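Local coordinates for amidohydrolase (Thermotoga maritima, PDB 3OOQ), which probably acts as a metal-dependent hydrolase of the amidohydrolase superfamily, perhaps opening cyclic amides such as allantoin, at residues F[7-12]-F[377-382]; F[131-136]-F[358-363]; F[167-170]-F[174-177]; F[249-254]-F[304-309]; F[276-279]-F[285-288]. All coordinates share one frame; numbering follows the deposited sequence.

Interaction 1. Residues F[7-12]-F[377-382]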
# COMPACT_ATOMS: atom_id res chain seq x y z
N ILE F 7 -46.06 46.12 6.75
CA ILE F 7 -45.37 46.79 5.66
C ILE F 7 -46.28 46.79 4.44
O ILE F 7 -46.85 45.76 4.07
CB ILE F 7 -44.04 46.10 5.30
CG1 ILE F 7 -43.05 46.16 6.47
CG2 ILE F 7 -43.44 46.72 4.05
CD1 ILE F 7 -41.82 45.29 6.26
N LEU F 8 -46.38 47.94 3.80
CA LEU F 8 -47.20 48.08 2.62
C LEU F 8 -46.31 48.46 1.44
O LEU F 8 -45.79 49.58 1.37
CB LEU F 8 -48.29 49.13 2.86
CG LEU F 8 -49.27 49.46 1.73
CD1 LEU F 8 -49.91 48.18 1.16
CD2 LEU F 8 -50.32 50.48 2.19
N PHE F 9 -46.12 47.52 0.53
CA PHE F 9 -45.30 47.77 -0.66
C PHE F 9 -46.18 48.38 -1.72
O PHE F 9 -47.19 47.79 -2.10
CB PHE F 9 -44.67 46.47 -1.17
CG PHE F 9 -43.68 45.85 -0.22
CD1 PHE F 9 -42.36 46.33 -0.15
CD2 PHE F 9 -44.05 44.79 0.61
CE1 PHE F 9 -41.44 45.76 0.74
CE2 PHE F 9 -43.13 44.20 1.49
CZ PHE F 9 -41.82 44.69 1.55
N LYS F 10 -45.80 49.56 -2.21
CA LYS F 10 -46.67 50.30 -3.13
C LYS F 10 -46.13 50.42 -4.56
O LYS F 10 -44.97 50.77 -4.77
CB LYS F 10 -47.00 51.71 -2.57
CG LYS F 10 -47.72 51.67 -1.22
CD LYS F 10 -49.16 52.21 -1.23
CE LYS F 10 -49.87 52.24 -2.59
NZ LYS F 10 -51.36 52.26 -2.40
N ASN F 11 -46.99 50.13 -5.53
CA ASN F 11 -46.76 50.51 -6.93
C ASN F 11 -45.61 49.78 -7.64
O ASN F 11 -45.07 50.27 -8.64
CB ASN F 11 -46.64 52.05 -7.04
CG ASN F 11 -46.87 52.56 -8.46
OD1 ASN F 11 -47.72 52.05 -9.19
ND2 ASN F 11 -46.11 53.56 -8.85
N ALA F 12 -45.24 48.61 -7.13
CA ALA F 12 -44.36 47.70 -7.84
C ALA F 12 -45.10 47.09 -9.02
O ALA F 12 -46.33 47.07 -9.06
CB ALA F 12 -43.88 46.58 -6.90
N ARG F 377 -33.53 44.36 -2.40
CA ARG F 377 -33.89 43.99 -1.03
C ARG F 377 -34.50 42.62 -1.01
O ARG F 377 -35.12 42.21 -1.99
CB ARG F 377 -34.94 44.94 -0.45
CG ARG F 377 -34.44 46.31 -0.08
CD ARG F 377 -35.50 47.02 0.72
NE ARG F 377 -35.27 48.46 0.84
CZ ARG F 377 -36.08 49.28 1.49
NH1 ARG F 377 -37.17 48.81 2.07
NH2 ARG F 377 -35.79 50.58 1.55
N VAL F 378 -34.36 41.93 0.12
CA VAL F 378 -34.99 40.62 0.32
C VAL F 378 -35.59 40.58 1.71
O VAL F 378 -34.92 40.96 2.69
CB VAL F 378 -33.99 39.43 0.18
CG1 VAL F 378 -34.72 38.06 0.34
CG2 VAL F 378 -33.27 39.48 -1.17
N TYR F 379 -36.84 40.14 1.79
CA TYR F 379 -37.52 39.92 3.04
C TYR F 379 -37.80 38.43 3.11
O TYR F 379 -38.06 37.80 2.09
CB TYR F 379 -38.86 40.68 3.08
CG TYR F 379 -38.71 42.19 3.02
CD1 TYR F 379 -38.50 42.85 1.80
CD2 TYR F 379 -38.79 42.97 4.17
CE1 TYR F 379 -38.37 44.24 1.73
CE2 TYR F 379 -38.67 44.38 4.12
CZ TYR F 379 -38.46 44.99 2.89
OH TYR F 379 -38.35 46.35 2.81
N ILE F 380 -37.71 37.88 4.32
CA ILE F 380 -38.07 36.49 4.60
C ILE F 380 -38.93 36.56 5.85
O ILE F 380 -38.53 37.18 6.84
CB ILE F 380 -36.82 35.61 4.82
CG1 ILE F 380 -36.06 35.42 3.50
CG2 ILE F 380 -37.21 34.25 5.43
CD1 ILE F 380 -34.79 34.57 3.57
N ASP F 381 -40.11 35.95 5.82
CA ASP F 381 -41.09 36.12 6.93
C ASP F 381 -41.30 37.61 7.27
O ASP F 381 -41.42 37.98 8.44
CB ASP F 381 -40.64 35.35 8.17
CG ASP F 381 -40.46 33.87 7.91
OD1 ASP F 381 -41.23 33.29 7.10
OD2 ASP F 381 -39.57 33.28 8.53
N GLY F 382 -41.32 38.44 6.24
CA GLY F 382 -41.60 39.86 6.38
C GLY F 382 -40.50 40.67 7.04
O GLY F 382 -40.73 41.81 7.42
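Phe9 and Ile7 on strand 7-10 pack against Tyr379 on strand 375-380, joining the two ends of the chain in the small beta domain that accompanies the TIM barrel in many amidohydrolases. The two strands belong to different sheets, and side chains fill the space between them. Along the second segment Arg377 comes first. Its NH1 donates a 2.8 Å hydrogen bond to Tyr379 OH, which lies close to the guanidinium plane, while its side chain also touches Val48. At Tyr379, CG stands anti to the carbonyl carbon (chi1 -63°), which sends the ring across to strand 7-10. Phe9 approaches from the opposite direction and sets its edge on one face of that ring, a T-shaped stack with centroids 5.0 Å apart and planes at 76°. The contact is closest between Phe9 CZ and Tyr379 CE1, at 3.5 Å. Ile7 supports the pair twice: its CG2 sits over one face of Phe9, and its CD1 comes obliquely to within 3.9 Å of Tyr379 CE2. With an alanine in place of Tyr379, the edge of Phe9 would probably face a gap and Arg377 NH1 would be left without its hydroxyl partner, its guanidinium freer to turn. Asp381 and Gly382, both with positive phi, then form the tight turn into strand 383-387, and this brings Gly382 O to 3.8 Å from Ile7 CD1.

Interaction 2. Residues F[131-136]-F[358-363]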
# COMPACT_ATOMS: atom_id res chain seq x y z
N VAL F 131 -35.94 21.30 4.45
CA VAL F 131 -36.17 22.58 3.79
C VAL F 131 -35.87 23.68 4.78
O VAL F 131 -36.36 23.67 5.91
CB VAL F 131 -37.62 22.74 3.28
CG1 VAL F 131 -37.76 24.09 2.55
CG2 VAL F 131 -38.02 21.57 2.39
N ILE F 132 -35.06 24.65 4.37
CA ILE F 132 -34.71 25.75 5.24
C ILE F 132 -34.88 27.07 4.51
O ILE F 132 -34.96 27.11 3.27
CB ILE F 132 -33.26 25.61 5.81
CG1 ILE F 132 -32.21 25.60 4.69
CG2 ILE F 132 -33.11 24.34 6.66
CD1 ILE F 132 -31.47 26.88 4.52
N LYS F 133 -34.93 28.14 5.28
CA LYS F 133 -34.93 29.49 4.73
C LYS F 133 -33.69 30.19 5.25
O LYS F 133 -33.23 29.87 6.34
CB LYS F 133 -36.13 30.28 5.23
CG LYS F 133 -37.46 29.77 4.76
CD LYS F 133 -38.50 30.85 5.03
CE LYS F 133 -39.88 30.30 4.86
NZ LYS F 133 -40.85 31.42 4.94
N PHE F 134 -33.17 31.15 4.48
CA PHE F 134 -31.95 31.87 4.86
C PHE F 134 -32.28 33.02 5.81
O PHE F 134 -31.95 34.17 5.52
CB PHE F 134 -31.24 32.43 3.61
CG PHE F 134 -30.87 31.38 2.58
CD1 PHE F 134 -30.29 30.17 2.96
CD2 PHE F 134 -31.04 31.65 1.22
CE1 PHE F 134 -29.94 29.20 2.00
CE2 PHE F 134 -30.69 30.69 0.26
CZ PHE F 134 -30.13 29.46 0.66
N ARG F 135 -32.92 32.71 6.94
CA ARG F 135 -33.43 33.73 7.85
C ARG F 135 -32.55 34.08 9.06
O ARG F 135 -32.76 35.12 9.68
CB ARG F 135 -34.88 33.41 8.32
CG ARG F 135 -35.14 31.96 8.68
CD ARG F 135 -36.41 31.77 9.52
NE ARG F 135 -37.64 31.45 8.78
CZ ARG F 135 -38.37 30.34 8.94
NH1 ARG F 135 -38.03 29.40 9.80
NH2 ARG F 135 -39.48 30.18 8.22
N SER F 136 -31.58 33.23 9.40
CA SER F 136 -30.87 33.37 10.67
C SER F 136 -29.57 32.54 10.66
O SER F 136 -29.43 31.60 9.88
CB SER F 136 -31.80 32.92 11.81
OG SER F 136 -31.13 32.74 13.03
N ASP F 358 -46.16 32.84 3.40
CA ASP F 358 -45.02 33.52 4.02
C ASP F 358 -44.54 34.71 3.17
O ASP F 358 -44.46 34.62 1.95
CB ASP F 358 -43.85 32.53 4.20
CG ASP F 358 -44.15 31.40 5.20
OD1 ASP F 358 -45.25 31.36 5.80
OD2 ASP F 358 -43.25 30.54 5.40
N ALA F 359 -44.20 35.82 3.84
CA ALA F 359 -43.78 37.04 3.15
C ALA F 359 -42.29 36.98 2.82
O ALA F 359 -41.45 37.71 3.38
CB ALA F 359 -44.11 38.26 3.97
N ASP F 360 -41.98 36.06 1.91
CA ASP F 360 -40.63 35.92 1.38
C ASP F 360 -40.68 36.62 0.04
O ASP F 360 -41.25 36.09 -0.92
CB ASP F 360 -40.26 34.45 1.24
CG ASP F 360 -40.34 33.70 2.57
OD1 ASP F 360 -40.52 34.34 3.64
OD2 ASP F 360 -40.23 32.45 2.53
N LEU F 361 -40.13 37.83 0.02
CA LEU F 361 -40.31 38.75 -1.11
C LEU F 361 -38.99 39.36 -1.54
O LEU F 361 -38.13 39.68 -0.72
CB LEU F 361 -41.31 39.86 -0.73
CG LEU F 361 -42.73 39.39 -0.35
CD1 LEU F 361 -43.56 40.49 0.31
CD2 LEU F 361 -43.46 38.80 -1.55
N VAL F 362 -38.83 39.51 -2.85
CA VAL F 362 -37.59 40.10 -3.36
C VAL F 362 -37.92 41.29 -4.23
O VAL F 362 -38.74 41.18 -5.14
CB VAL F 362 -36.79 39.06 -4.19
CG1 VAL F 362 -35.47 39.67 -4.68
CG2 VAL F 362 -36.52 37.80 -3.37
N VAL F 363 -37.29 42.43 -3.92
CA VAL F 363 -37.38 43.64 -4.73
C VAL F 363 -36.26 43.62 -5.75
O VAL F 363 -35.09 43.69 -5.39
CB VAL F 363 -37.30 44.96 -3.88
CG1 VAL F 363 -37.39 46.19 -4.79
CG2 VAL F 363 -38.38 45.00 -2.79
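Lys133 brings its ammonium group between two aspartates, with NZ donating to Asp358 OD2 at 2.6 Å and to Asp360 OD2 at 2.7 Å. Both are salt bridges, but the two carboxylates are met differently. Asp360 OD2 offers its syn lone pair, whereas Asp358 OD2 is approached on the anti side, 24° out of the carboxylate plane. The lysine reaches them because its chain is fully extended beyond CG, and near its end Lys133 CE passes 3.2 Å from Asp360 OD2. Both acids point toward the lysine across an inverse gamma turn centred on Ala359, which is closed by a weak bond from Asp360 N to Asp358 O and points its own methyl away. In the next shell Asp381 adds a third carboxylate to Lys133 NZ through OD1 and holds Arg135 NE through OD2, while its backbone N binds Asp360 OD1. Arg349 gives Asp358 OD2 a second cationic partner. Replacing Lys133 by a methionine would probably leave the buried carboxylates of Asp358 and Asp360 facing each other without the cation between them. The network fastens the end of strand 125-133, which pairs antiparallel with strands 112-117 and 143-153, to the chain entering strand 361-364 and to the turn after strand 375-380. With three acids around one ammonium and two arginines close by, charges in this buried setting are probably largely balanced, which would favour a fully ionised cluster.

Interaction 3. Residues F[167-170]-F[174-177]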
# COMPACT_ATOMS: atom_id res chain seq x y z
N GLN F 167 -15.90 -2.29 -2.70
CA GLN F 167 -17.02 -2.64 -1.84
C GLN F 167 -18.34 -2.62 -2.64
O GLN F 167 -18.45 -1.86 -3.61
CB GLN F 167 -17.02 -1.63 -0.68
CG GLN F 167 -18.14 -1.75 0.32
CD GLN F 167 -18.03 -0.71 1.44
OE1 GLN F 167 -17.15 0.17 1.41
NE2 GLN F 167 -18.89 -0.83 2.43
N THR F 168 -19.32 -3.44 -2.27
CA THR F 168 -20.66 -3.43 -2.88
C THR F 168 -21.28 -2.04 -2.59
O THR F 168 -21.25 -1.61 -1.44
CB THR F 168 -21.55 -4.55 -2.28
OG1 THR F 168 -20.80 -5.78 -2.30
CG2 THR F 168 -22.85 -4.74 -3.06
N PRO F 169 -21.80 -1.34 -3.60
CA PRO F 169 -21.94 -1.69 -5.02
C PRO F 169 -20.84 -1.20 -5.95
O PRO F 169 -20.34 -0.09 -5.81
CB PRO F 169 -23.24 -1.00 -5.41
CG PRO F 169 -23.18 0.33 -4.60
CD PRO F 169 -22.56 -0.10 -3.27
N SER F 170 -20.51 -2.03 -6.92
CA SER F 170 -19.58 -1.66 -7.98
C SER F 170 -20.31 -1.69 -9.33
O SER F 170 -19.71 -1.42 -10.35
CB SER F 170 -18.38 -2.63 -8.01
OG SER F 170 -18.79 -3.97 -8.26
N GLY F 174 -25.81 -4.03 -8.29
CA GLY F 174 -25.48 -3.93 -6.87
C GLY F 174 -26.12 -2.75 -6.17
O GLY F 174 -26.56 -2.89 -5.05
N THR F 175 -26.14 -1.58 -6.82
CA THR F 175 -26.80 -0.38 -6.23
C THR F 175 -28.29 -0.63 -5.91
O THR F 175 -28.76 -0.32 -4.82
CB THR F 175 -26.67 0.80 -7.19
OG1 THR F 175 -25.28 1.05 -7.40
CG2 THR F 175 -27.35 2.08 -6.64
N ALA F 176 -29.01 -1.17 -6.89
CA ALA F 176 -30.39 -1.58 -6.70
C ALA F 176 -30.51 -2.66 -5.61
O ALA F 176 -31.43 -2.62 -4.78
CB ALA F 176 -30.97 -2.09 -8.05
N GLY F 177 -29.62 -3.65 -5.62
CA GLY F 177 -29.62 -4.65 -4.57
C GLY F 177 -29.48 -4.06 -3.17
O GLY F 177 -30.17 -4.48 -2.23
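Pro169 packs on the first turn of helix 172-198, against Gly174 and Thr175, and the contact between the two segments consists of van der Waals packing. The touching is done by CB and CG of the pyrrolidine ring. Pro169 CB lies 3.3 Å from Thr175 N and 3.5 Å from Gly174 C, so the ring rests directly on the helix backbone. Glycine at 174 is what allows this approach, since a CB there would come within about 3.2 Å of Pro169 CB. The threonine side chain meets the ring obliquely: Pro169 CB is 3.5 Å and Pro169 CG 3.6 Å from Thr175 OG1, which stands beside its own backbone N at a chi1 of -59°. A cis peptide bond before Pro169 bends the loop at this point. Tyr162 of helix 156-164 and Val178 also pack on the proline, so it lies wedged between two consecutive helices. Polar interactions run within the helix start and out to another chain. Thr171 ties the turn by accepting from Thr175 OG1 at its carbonyl and bonding Gly174 N through its OG1. Thr168 OG1 and Ser170 OG, flanking the proline, bond Thr84 OG1 and Glu82 OE1 of a neighbouring subunit, which places the loop at a subunit interface. Because the hydroxyl of Thr175 is spent on Thr171 O, it can lie against the methylene groups of the proline without leaving its polar demand unmet.

Interaction 4. Residues F[249-254]-F[304-309]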
# COMPACT_ATOMS: atom_id res chain seq x y z
N ILE F 249 -37.83 12.30 -8.68
CA ILE F 249 -36.60 12.04 -9.42
C ILE F 249 -35.73 13.30 -9.41
O ILE F 249 -36.22 14.39 -9.75
CB ILE F 249 -36.92 11.66 -10.87
CG1 ILE F 249 -37.73 10.35 -10.93
CG2 ILE F 249 -35.65 11.56 -11.68
CD1 ILE F 249 -36.91 9.07 -10.60
N GLU F 250 -34.47 13.16 -9.00
CA GLU F 250 -33.52 14.28 -9.00
C GLU F 250 -32.67 14.24 -10.27
O GLU F 250 -32.19 13.17 -10.66
CB GLU F 250 -32.58 14.24 -7.79
CG GLU F 250 -33.19 13.85 -6.46
CD GLU F 250 -34.38 14.71 -6.08
OE1 GLU F 250 -35.36 14.13 -5.57
OE2 GLU F 250 -34.35 15.95 -6.30
N HIS F 251 -32.48 15.41 -10.86
CA HIS F 251 -31.78 15.61 -12.15
C HIS F 251 -32.59 15.08 -13.34
O HIS F 251 -32.98 15.86 -14.22
CB HIS F 251 -30.36 15.03 -12.15
CG HIS F 251 -29.59 15.31 -10.90
ND1 HIS F 251 -29.18 16.57 -10.54
CD2 HIS F 251 -29.16 14.47 -9.92
CE1 HIS F 251 -28.52 16.51 -9.39
NE2 HIS F 251 -28.49 15.25 -8.99
N GLY F 252 -32.83 13.77 -13.38
CA GLY F 252 -33.65 13.15 -14.42
C GLY F 252 -33.21 13.56 -15.82
O GLY F 252 -34.02 13.86 -16.69
N THR F 253 -31.89 13.54 -16.02
CA THR F 253 -31.27 14.01 -17.25
C THR F 253 -31.94 13.46 -18.52
O THR F 253 -32.17 14.21 -19.47
CB THR F 253 -29.76 13.69 -17.21
OG1 THR F 253 -29.16 14.49 -16.18
CG2 THR F 253 -29.08 14.02 -18.53
N GLU F 254 -32.29 12.17 -18.52
CA GLU F 254 -32.94 11.53 -19.66
C GLU F 254 -34.44 11.30 -19.48
O GLU F 254 -35.04 10.51 -20.22
CB GLU F 254 -32.23 10.22 -20.03
CG GLU F 254 -30.79 10.42 -20.46
CD GLU F 254 -30.18 9.19 -21.10
OE1 GLU F 254 -30.73 8.08 -20.95
OE2 GLU F 254 -29.14 9.36 -21.77
N MSE F 304 -33.29 23.07 -10.45
CA MSE F 304 -32.22 23.22 -9.45
C MSE F 304 -30.93 23.74 -10.08
O MSE F 304 -30.68 23.54 -11.27
CB MSE F 304 -31.92 21.88 -8.75
CG MSE F 304 -31.20 20.85 -9.64
SE MSE F 304 -30.40 19.42 -8.60
CE MSE F 304 -31.83 18.08 -8.84
N CYS F 305 -30.10 24.39 -9.25
CA CYS F 305 -28.72 24.67 -9.59
C CYS F 305 -27.81 23.50 -9.23
O CYS F 305 -26.66 23.43 -9.70
CB CYS F 305 -28.25 25.92 -8.84
SG CYS F 305 -28.95 27.44 -9.50
N ASP F 306 -28.32 22.60 -8.40
CA ASP F 306 -27.49 21.58 -7.72
C ASP F 306 -26.25 22.23 -7.09
O ASP F 306 -25.14 21.68 -7.15
CB ASP F 306 -27.05 20.49 -8.70
CG ASP F 306 -26.56 19.22 -8.00
OD1 ASP F 306 -26.83 19.03 -6.80
OD2 ASP F 306 -25.90 18.41 -8.67
N HIS F 307 -26.45 23.40 -6.48
CA HIS F 307 -25.34 24.15 -5.89
C HIS F 307 -24.48 23.21 -5.05
O HIS F 307 -25.03 22.50 -4.21
CB HIS F 307 -25.89 25.30 -5.05
CG HIS F 307 -24.84 26.11 -4.36
ND1 HIS F 307 -24.47 27.37 -4.79
CD2 HIS F 307 -24.10 25.86 -3.26
CE1 HIS F 307 -23.55 27.86 -3.98
NE2 HIS F 307 -23.30 26.96 -3.04
N PRO F 308 -23.13 23.21 -5.22
CA PRO F 308 -22.24 24.13 -5.94
C PRO F 308 -21.97 23.92 -7.44
O PRO F 308 -21.19 24.68 -8.02
CB PRO F 308 -20.92 24.01 -5.17
CG PRO F 308 -20.90 22.56 -4.77
CD PRO F 308 -22.34 22.30 -4.36
N VAL F 309 -22.60 22.94 -8.07
CA VAL F 309 -22.35 22.68 -9.50
C VAL F 309 -22.59 23.97 -10.31
O VAL F 309 -21.76 24.33 -11.16
CB VAL F 309 -23.17 21.49 -10.03
CG1 VAL F 309 -23.02 21.37 -11.54
CG2 VAL F 309 -22.73 20.17 -9.33
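His251 is the flat group at the centre: the carboxyl carbon of Asp306 lies at the edge of its imidazole ring, near the ring plane, and the selenomethionine Met304 comes in obliquely. Other histidines complete its surroundings, with His228 stacked on it, His63 meeting it edge-to-face and His226 steeply inclined. This cluster lies past the ends of strands 247-249 and 301-303, at the end of the TIM barrel where amidohydrolases build their active site. It is consistent with the metal-binding residues of that superfamily, in which histidines and one aspartate gather from different strands. The carboxylate plane of Asp306 is turned 58° from the imidazole, and its OD2 approaches His251 CE1 at 3.3 Å, a carbon rather than a ring nitrogen. His251 ND1 is hydrogen-bonded to Gly272 O, which limits the rotation of the ring. The selenium of Met304 stands 4.3 Å from the centroid of the His251 ring, 56° off its normal, a sulfur-aromatic type of contact. To get there the Met304 chain starts with CG between the backbone N and the carbonyl carbon (chi1 72°) and bends again at its end. The terminal methyl then comes up against the corner that the backbone turns at Glu250, whose carboxylate is engaged by Arg224. Met304 CE finishes 3.5 Å from His251 ND1, 3.4 Å from His251 N and 4.1 Å from Glu250 CB.

Interaction 5. Residues F[276-279]-F[285-288]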
# COMPACT_ATOMS: atom_id res chain seq x y z
N THR F 276 -24.32 23.64 -17.52
CA THR F 276 -23.15 22.96 -16.98
C THR F 276 -22.57 21.96 -17.99
O THR F 276 -23.27 21.52 -18.91
CB THR F 276 -23.49 22.23 -15.66
OG1 THR F 276 -22.29 21.95 -14.94
CG2 THR F 276 -24.27 20.90 -15.91
N PHE F 277 -21.30 21.61 -17.82
CA PHE F 277 -20.61 20.66 -18.70
C PHE F 277 -21.06 19.22 -18.44
O PHE F 277 -21.27 18.82 -17.30
CB PHE F 277 -19.11 20.77 -18.47
CG PHE F 277 -18.27 19.96 -19.43
CD1 PHE F 277 -18.15 20.35 -20.76
CD2 PHE F 277 -17.54 18.85 -18.97
CE1 PHE F 277 -17.34 19.63 -21.64
CE2 PHE F 277 -16.73 18.12 -19.84
CZ PHE F 277 -16.62 18.51 -21.17
N ARG F 278 -21.18 18.46 -19.52
CA ARG F 278 -21.54 17.04 -19.42
C ARG F 278 -20.29 16.26 -19.05
O ARG F 278 -19.58 15.75 -19.90
CB ARG F 278 -22.14 16.56 -20.76
CG ARG F 278 -23.39 17.31 -21.17
CD ARG F 278 -23.71 17.14 -22.67
NE ARG F 278 -24.90 17.92 -23.05
CZ ARG F 278 -24.88 19.23 -23.33
NH1 ARG F 278 -23.74 19.93 -23.27
NH2 ARG F 278 -26.00 19.85 -23.67
N THR F 279 -20.02 16.20 -17.75
CA THR F 279 -18.78 15.63 -17.22
C THR F 279 -18.74 14.11 -17.29
O THR F 279 -17.69 13.52 -17.17
CB THR F 279 -18.64 15.99 -15.73
OG1 THR F 279 -19.86 15.64 -15.06
CG2 THR F 279 -18.36 17.47 -15.53
N ASP F 285 -26.50 13.01 -22.99
CA ASP F 285 -27.71 13.53 -23.66
C ASP F 285 -28.43 14.63 -22.88
O ASP F 285 -29.61 14.92 -23.14
CB ASP F 285 -28.68 12.39 -24.00
CG ASP F 285 -28.22 11.56 -25.19
OD1 ASP F 285 -27.34 12.02 -25.94
OD2 ASP F 285 -28.72 10.45 -25.39
N LEU F 286 -27.74 15.25 -21.92
CA LEU F 286 -28.30 16.41 -21.21
C LEU F 286 -28.61 17.51 -22.22
O LEU F 286 -27.82 17.79 -23.11
CB LEU F 286 -27.31 16.92 -20.13
CG LEU F 286 -27.54 18.19 -19.31
CD1 LEU F 286 -26.65 18.15 -18.07
CD2 LEU F 286 -27.13 19.40 -20.07
N THR F 287 -29.79 18.11 -22.08
CA THR F 287 -30.20 19.23 -22.94
C THR F 287 -31.11 20.17 -22.17
O THR F 287 -31.97 19.74 -21.38
CB THR F 287 -30.87 18.77 -24.26
OG1 THR F 287 -31.42 19.91 -24.94
CG2 THR F 287 -32.00 17.74 -23.99
N MSE F 288 -30.92 21.46 -22.41
CA MSE F 288 -31.77 22.47 -21.82
C MSE F 288 -33.20 22.42 -22.38
O MSE F 288 -34.13 22.96 -21.78
CB MSE F 288 -31.17 23.84 -22.03
CG MSE F 288 -31.56 24.78 -20.94
SE MSE F 288 -30.04 25.85 -20.54
CE MSE F 288 -30.44 26.19 -18.68
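Arg278 reaches Leu286 with CG anti to the carbonyl carbon (chi1 -60°) and the chain extended out to NE, while Leu286, its CG anti to the backbone N (chi1 174°), swings its isobutyl group back over the guanidinium. Two nitrogens then grip one oxygen side-on: Arg278 NE lies 2.9 Å and Arg278 NH2 2.8 Å from Leu286 O. The oxygen is close to the guanidinium plane, but both donors approach it from the same face of the carbonyl, NE tilted from that plane and NH2 well above it. Leu286 CD2 packs over one guanidinium face, 3.8 Å from Arg278 NH2. A lighter apolar touch joins Thr276 CG2 and Leu286 CD1 at 4.2 Å. The contact closes a short turn within the irregular loop between strand 269-271 and helix 290-297, and Thr287 OG1 caps Glu289 N in the turn that leads into that helix. Across an interface, Arg278 NH1 makes a salt bridge with Glu71 of a neighbouring subunit, and the Phe277 ring meets His307 of the same neighbour. Spending NE and NH2 on a backbone oxygen within its own chain should hold the guanidinium in place and leaves NH1 for an acid of the partner chain, so one arginine ties the loop to itself and to the assembly.

In the fold
From the N terminus, strand 7-10 opens interaction 1, whose loop spans nearly the whole chain before strand 375-380 closes it in the small beta domain. Interaction 2 is nested inside, running from strand 125-133 to the chain entering strand 361-364, and it touches interaction 1 through Asp381, so that strand 125-133 is linked to the chain around strands 361-364 and 375-380. Within that loop, interaction 3 closes first, a short turn at the start of helix 172-198, on the opposite side of the chain's centre from interactions 1 and 2. Interaction 4 follows in series, joining two barrel-end loops, and encloses interaction 5, with centres about 10 Å apart and Thr253 packing on Leu286. None of the loops cross.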